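RabGDI protein (Plasmodium falciparum 3D7, PDB 3P1W) probably acts as a Rab GDP-dissociation inhibitor, holding Rab GTPases in their GDP-bound state in the malaria parasite's vesicle transport. Local coordinates at residues K317-K322 and P423-F428; C303-C308 and N452-K457. All blocks are in the same frame, centred on the assembly; numbering follows the deposited sequence. Where two conformers were deposited one is given.

Contact 1: residues K317-K322 and P423-F428; sequences KNKIKK and PADNIF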
loop_
_atom_site.group_PDB
_atom_site.type_symbol
_atom_site.label_atom_id
_atom_site.label_comp_id
_atom_site.label_asym_id
_atom_site.label_seq_id
_atom_site.Cartn_x
_atom_site.Cartn_y
_atom_site.Cartn_z
ATOM N N LYS A 317 10.210 20.300 -16.894
ATOM C CA LYS A 317 9.136 20.248 -17.875
ATOM C C LYS A 317 8.743 18.810 -18.209
ATOM O O LYS A 317 9.600 17.963 -18.380
ATOM C CB LYS A 317 9.625 20.976 -19.141
ATOM C CG LYS A 317 8.636 21.130 -20.255
ATOM C CD LYS A 317 9.292 21.621 -21.552
ATOM C CE LYS A 317 9.744 23.064 -21.495
ATOM N NZ LYS A 317 10.489 23.475 -22.759
ATOM N N ASN A 318 7.434 18.546 -18.256
ATOM C CA ASN A 318 6.889 17.294 -18.767
ATOM C C ASN A 318 7.478 16.047 -18.097
ATOM O O ASN A 318 7.855 15.066 -18.758
ATOM C CB ASN A 318 7.060 17.236 -20.286
ATOM C CG ASN A 318 6.136 16.229 -20.932
ATOM O OD1 ASN A 318 5.054 15.940 -20.411
ATOM N ND2 ASN A 318 6.558 15.675 -22.055
ATOM N N LYS A 319 7.560 16.090 -16.773
ATOM C CA LYS A 319 8.041 14.958 -15.975
ATOM C C LYS A 319 6.904 14.270 -15.244
ATOM O O LYS A 319 6.871 13.046 -15.179
ATOM C CB LYS A 319 9.061 15.393 -14.933
ATOM C CG LYS A 319 10.415 15.854 -15.484
ATOM C CD LYS A 319 11.036 14.855 -16.455
ATOM C CE LYS A 319 11.407 13.532 -15.819
ATOM N NZ LYS A 319 11.976 12.568 -16.793
ATOM N N ILE A 320 5.994 15.059 -14.697
ATOM C CA ILE A 320 4.871 14.513 -13.935
ATOM C C ILE A 320 3.564 15.168 -14.337
ATOM O O ILE A 320 3.537 16.299 -14.842
ATOM C CB ILE A 320 5.064 14.670 -12.409
ATOM C CG1 ILE A 320 5.329 16.132 -12.042
ATOM C CG2 ILE A 320 6.204 13.760 -11.928
ATOM C CD1 ILE A 320 5.662 16.341 -10.584
ATOM N N LYS A 321 2.485 14.438 -14.087
ATOM C CA LYS A 321 1.141 14.897 -14.366
ATOM C C LYS A 321 0.335 14.658 -13.099
ATOM O O LYS A 321 0.394 13.575 -12.555
ATOM C CB LYS A 321 0.602 14.053 -15.499
ATOM C CG LYS A 321 -0.877 14.148 -15.841
ATOM C CD LYS A 321 -1.147 13.363 -17.144
ATOM C CE LYS A 321 -0.953 11.824 -16.979
ATOM N NZ LYS A 321 -0.850 11.104 -18.310
ATOM N N LYS A 322 -0.386 15.673 -12.634
ATOM C CA LYS A 322 -1.285 15.527 -11.506
ATOM C C LYS A 322 -2.571 14.827 -11.964
ATOM O O LYS A 322 -3.216 15.239 -12.953
ATOM C CB LYS A 322 -1.556 16.891 -10.863
ATOM C CG LYS A 322 -2.520 16.867 -9.670
ATOM C CD LYS A 322 -2.738 18.266 -9.072
ATOM C CE LYS A 322 -4.048 18.358 -8.242
ATOM N NZ LYS A 322 -4.057 19.508 -7.209
ATOM N N PRO A 423 11.666 7.409 -19.828
ATOM C CA PRO A 423 12.063 8.758 -20.180
ATOM C C PRO A 423 13.422 8.788 -20.863
ATOM O O PRO A 423 14.368 8.182 -20.387
ATOM C CB PRO A 423 12.084 9.507 -18.840
ATOM C CG PRO A 423 11.976 8.528 -17.802
ATOM C CD PRO A 423 11.579 7.201 -18.378
ATOM N N ALA A 424 13.479 9.477 -21.992
ATOM C CA ALA A 424 14.708 9.667 -22.763
ATOM C C ALA A 424 15.821 10.293 -21.922
ATOM O O ALA A 424 17.014 10.025 -22.128
ATOM C CB ALA A 424 14.414 10.550 -23.971
ATOM N N ASP A 425 15.433 11.146 -20.976
ATOM C CA ASP A 425 16.414 11.863 -20.167
ATOM C C ASP A 425 17.011 11.029 -19.020
ATOM O O ASP A 425 17.891 11.520 -18.306
ATOM C CB ASP A 425 15.792 13.151 -19.628
ATOM C CG ASP A 425 14.685 12.900 -18.595
ATOM O OD1 ASP A 425 14.416 11.727 -18.200
ATOM O OD2 ASP A 425 14.078 13.906 -18.180
ATOM N N ASN A 426 16.513 9.798 -18.822
ATOM C CA ASN A 426 17.006 8.909 -17.749
ATOM C C ASN A 426 16.728 9.399 -16.321
ATOM O O ASN A 426 17.425 8.999 -15.369
ATOM C CB ASN A 426 18.495 8.587 -17.932
ATOM C CG ASN A 426 18.735 7.638 -19.081
ATOM O OD1 ASN A 426 18.008 6.660 -19.220
ATOM N ND2 ASN A 426 19.762 7.905 -19.896
ATOM N N ILE A 427 15.674 10.209 -16.171
ATOM C CA ILE A 427 15.193 10.613 -14.860
ATOM C C ILE A 427 13.862 9.882 -14.656
ATOM O O ILE A 427 12.862 10.212 -15.313
ATOM C CB ILE A 427 15.003 12.128 -14.733
ATOM C CG1 ILE A 427 16.336 12.859 -14.978
ATOM C CG2 ILE A 427 14.474 12.493 -13.333
ATOM C CD1 ILE A 427 16.186 14.346 -15.101
ATOM N N PHE A 428 13.897 8.862 -13.796
ATOM C CA PHE A 428 12.745 7.975 -13.564
ATOM C C PHE A 428 12.079 8.453 -12.306
ATOM O O PHE A 428 12.725 8.473 -11.256
ATOM C CB PHE A 428 13.209 6.528 -13.371
ATOM C CG PHE A 428 13.805 5.917 -14.604
ATOM C CD1 PHE A 428 13.057 5.075 -15.404
ATOM C CD2 PHE A 428 15.107 6.232 -14.993
ATOM C CE1 PHE A 428 13.602 4.528 -16.557
ATOM C CE2 PHE A 428 15.664 5.693 -16.165
ATOM C CZ PHE A 428 14.900 4.834 -16.942
#

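Contact 2: residues C303-C308 and N452-K457; sequences CDKVIC and NLWGQK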
loop_
_atom_site.group_PDB
_atom_site.type_symbol
_atom_site.label_atom_id
_atom_site.label_comp_id
_atom_site.label_asym_id
_atom_site.label_seq_id
_atom_site.Cartn_x
_atom_site.Cartn_y
_atom_site.Cartn_z
ATOM N N CYS A 303 26.223 11.042 -12.969
ATOM C CA CYS A 303 25.468 9.790 -12.963
ATOM C C CYS A 303 24.875 9.500 -14.331
ATOM O O CYS A 303 24.793 10.384 -15.190
ATOM C CB CYS A 303 24.361 9.830 -11.899
ATOM S SG CYS A 303 23.204 11.196 -12.128
ATOM N N ASP A 304 24.503 8.247 -14.544
ATOM C CA ASP A 304 23.894 7.816 -15.807
ATOM C C ASP A 304 22.367 7.823 -15.703
ATOM O O ASP A 304 21.675 7.978 -16.716
ATOM C CB ASP A 304 24.381 6.408 -16.182
ATOM C CG ASP A 304 25.884 6.352 -16.400
ATOM O OD1 ASP A 304 26.454 7.338 -16.913
ATOM O OD2 ASP A 304 26.495 5.327 -16.052
ATOM N N LYS A 305 21.850 7.639 -14.489
ATOM C CA LYS A 305 20.407 7.678 -14.253
ATOM C C LYS A 305 20.072 8.290 -12.917
ATOM O O LYS A 305 20.877 8.267 -11.985
ATOM C CB LYS A 305 19.811 6.255 -14.323
ATOM C CG LYS A 305 20.118 5.511 -15.649
ATOM C CD LYS A 305 19.515 4.119 -15.687
ATOM C CE LYS A 305 20.003 3.283 -16.869
ATOM N NZ LYS A 305 19.873 3.957 -18.205
ATOM N N VAL A 306 18.836 8.785 -12.810
ATOM C CA VAL A 306 18.324 9.271 -11.551
ATOM C C VAL A 306 16.971 8.586 -11.279
ATOM O O VAL A 306 16.193 8.360 -12.202
ATOM C CB VAL A 306 18.124 10.806 -11.580
ATOM C CG1 VAL A 306 17.289 11.304 -10.388
ATOM C CG2 VAL A 306 19.453 11.534 -11.606
ATOM N N ILE A 307 16.719 8.252 -10.018
ATOM C CA ILE A 307 15.360 7.847 -9.565
ATOM C C ILE A 307 14.973 8.836 -8.516
ATOM O O ILE A 307 15.761 9.110 -7.607
ATOM C CB ILE A 307 15.343 6.422 -8.985
ATOM C CG1 ILE A 307 15.740 5.393 -10.036
ATOM C CG2 ILE A 307 13.932 6.071 -8.424
ATOM C CD1 ILE A 307 16.209 4.052 -9.407
ATOM N N CYS A 308 13.770 9.403 -8.604
ATOM C CA CYS A 308 13.367 10.347 -7.595
ATOM C C CYS A 308 11.869 10.392 -7.448
ATOM O O CYS A 308 11.147 9.928 -8.311
ATOM C CB CYS A 308 13.894 11.736 -7.935
ATOM S SG CYS A 308 13.252 12.479 -9.449
ATOM N N ASN A 452 12.213 -0.737 -16.757
ATOM C CA ASN A 452 12.580 0.274 -17.751
ATOM C C ASN A 452 13.953 0.884 -17.558
ATOM O O ASN A 452 14.493 1.488 -18.488
ATOM C CB ASN A 452 11.506 1.357 -17.797
ATOM C CG ASN A 452 10.236 0.865 -18.454
ATOM O OD1 ASN A 452 10.225 0.610 -19.649
ATOM N ND2 ASN A 452 9.174 0.724 -17.685
ATOM N N LEU A 453 14.517 0.726 -16.363
ATOM C CA LEU A 453 15.898 1.098 -16.112
ATOM C C LEU A 453 16.822 0.175 -16.877
ATOM O O LEU A 453 17.748 0.634 -17.523
ATOM C CB LEU A 453 16.268 0.970 -14.628
ATOM C CG LEU A 453 15.777 1.955 -13.570
ATOM C CD1 LEU A 453 16.198 1.433 -12.193
ATOM C CD2 LEU A 453 16.328 3.343 -13.783
ATOM N N TRP A 454 16.572 -1.128 -16.810
ATOM C CA TRP A 454 17.482 -2.105 -17.412
ATOM C C TRP A 454 16.855 -2.952 -18.517
ATOM O O TRP A 454 17.515 -3.837 -19.063
ATOM C CB TRP A 454 18.058 -3.000 -16.318
ATOM C CG TRP A 454 18.524 -2.208 -15.135
ATOM C CD1 TRP A 454 18.004 -2.232 -13.870
ATOM C CD2 TRP A 454 19.590 -1.248 -15.115
ATOM N NE1 TRP A 454 18.691 -1.354 -13.063
ATOM C CE2 TRP A 454 19.669 -0.738 -13.803
ATOM C CE3 TRP A 454 20.490 -0.775 -16.077
ATOM C CZ2 TRP A 454 20.613 0.217 -13.429
ATOM C CZ3 TRP A 454 21.422 0.175 -15.705
ATOM C CH2 TRP A 454 21.478 0.660 -14.395
ATOM N N GLY A 455 15.593 -2.691 -18.848
ATOM C CA GLY A 455 14.944 -3.369 -19.983
ATOM C C GLY A 455 14.508 -4.797 -19.692
ATOM O O GLY A 455 14.049 -5.505 -20.591
ATOM N N GLN A 456 14.621 -5.219 -18.437
ATOM C CA GLN A 456 14.317 -6.591 -18.044
ATOM C C GLN A 456 13.502 -6.592 -16.758
ATOM O O GLN A 456 13.856 -5.903 -15.796
ATOM C CB GLN A 456 15.618 -7.352 -17.805
ATOM C CG GLN A 456 16.392 -6.811 -16.601
ATOM C CD GLN A 456 17.808 -7.311 -16.510
ATOM O OE1 GLN A 456 18.551 -7.340 -17.502
ATOM N NE2 GLN A 456 18.213 -7.688 -15.292
ATOM N N LYS A 457 12.423 -7.370 -16.739
ATOM C CA LYS A 457 11.625 -7.539 -15.524
ATOM C C LYS A 457 12.486 -8.176 -14.443
ATOM O O LYS A 457 13.440 -8.898 -14.738
ATOM C CB LYS A 457 10.388 -8.411 -15.786
ATOM C CG LYS A 457 9.409 -7.820 -16.808
ATOM C CD LYS A 457 8.049 -8.512 -16.784
ATOM C CE LYS A 457 6.942 -7.564 -17.239
ATOM N NZ LYS A 457 5.600 -8.147 -17.017
#

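Contact 1: residues K317-K322 and P423-F428
K319 and D425 approach from opposite directions, and the lysine ammonium ends on the carboxylate. NZ of K319 forms a salt bridge at 2.9 Å with OD2 of D425, which receives it on its syn lone pair, and a weak bond with OD1 of D425, also at 2.9 Å. The ammonium therefore sits near both oxygens, with OD2 the sounder partner. Its third partner is the backbone: NZ of K319 donates to O of I427 at 2.9 Å, within the carbonyl plane on a lone pair, with a C=O...NZ angle of 137°. Lysine suits this place because three acceptors close in on one ammonium, and its aliphatic chain can bend to reach them, as it does at chi2 (-51°) and chi3 (-65°). The residue is buried, so the pairing with D425 probably helps to keep its charge.

D425 belongs to a type I turn, P423 to N426, that leads into strand 427-429. Its OD1 also accepts the backbone N of I427 at 2.8 Å from above the carboxylate plane, an Asx turn. In the parallel part of a mixed, Rossmann-like sheet, N426 and F428 bond to V306 on one side of this strand, which leaves the N and O of I427 facing the other, where D425 and K319 take them up. Apolar groups close the surroundings: CB of P423 lies 3.7 Å from NZ of K319, and CG2 of I427 comes to 4.1 Å from CE of K319. K319 itself sits just before strand 320-333, where its backbone bonds to T419.

Contact 2: residues C303-C308 and N452-K457
The carbonyl oxygen of L453, in the last turn of helix 440-454, is approached by a methylene of K305: CE of K305 lies 3.5 Å from O of L453, while NZ of K305 stays at 4.0 Å, too far for a hydrogen bond. A carbonyl at a helix C-terminus carries partial negative charge, so the nearby ammonium is probably favourable even without a direct bond. NZ turns aside through a bend at chi4 (-52°) after an otherwise extended chain, and forms a weak hydrogen bond with OD1 of N426.

Lysine suits this place because its methylenes can pack on apolar neighbours while its ammonium reaches polar atoms. It runs past L453 in the opposite direction, bringing CD of K305 to 3.8 Å from CD2 of L453. CE of K305 also comes to 3.6 Å from CZ3 of W454, approaching the indole at a slant; this holds for one of the two conformers of the tryptophan and is doubtful for the other.

Strand 305-308 runs parallel to strand 20-26 in the Rossmann-like mixed sheet, and helix 440-454 covers one face of it. K305 and I307, two residues apart, both turn toward that helix, whereas V306 between them turns away. I307 crosses L453 at about a right angle, with CD1 of I307 touching CD1 of L453 at 3.8 Å. The two branched aliphatic residues fit this buried interface; the methyls of L453 divide the work, CD1 going to I307 and CD2 to K305. I307 also packs on L35 and L39 of helix 30-41, and W454 on L39, which joins the two helices over the same face.

In the fold
From the N terminus, strand 20-26, helix 30-41 and strand 46-49 open the Rossmann-like sheet, to which the chain returns at strand 305-308, the first side of contact 2. It then leaves through 317-322 into strand 320-333 of the other large mixed sheet, and comes back from strand 405-418 to 423-428, where contact 1 closes a loop of about a hundred residues. Helix 440-454 follows, and contact 2 closes the longer loop that encloses the first. The contacts lie about 13 Å apart, centre to centre. Strands 305-308 and 427-429 are parallel neighbours, which puts the two contacts side by side, and F428 packs against L453.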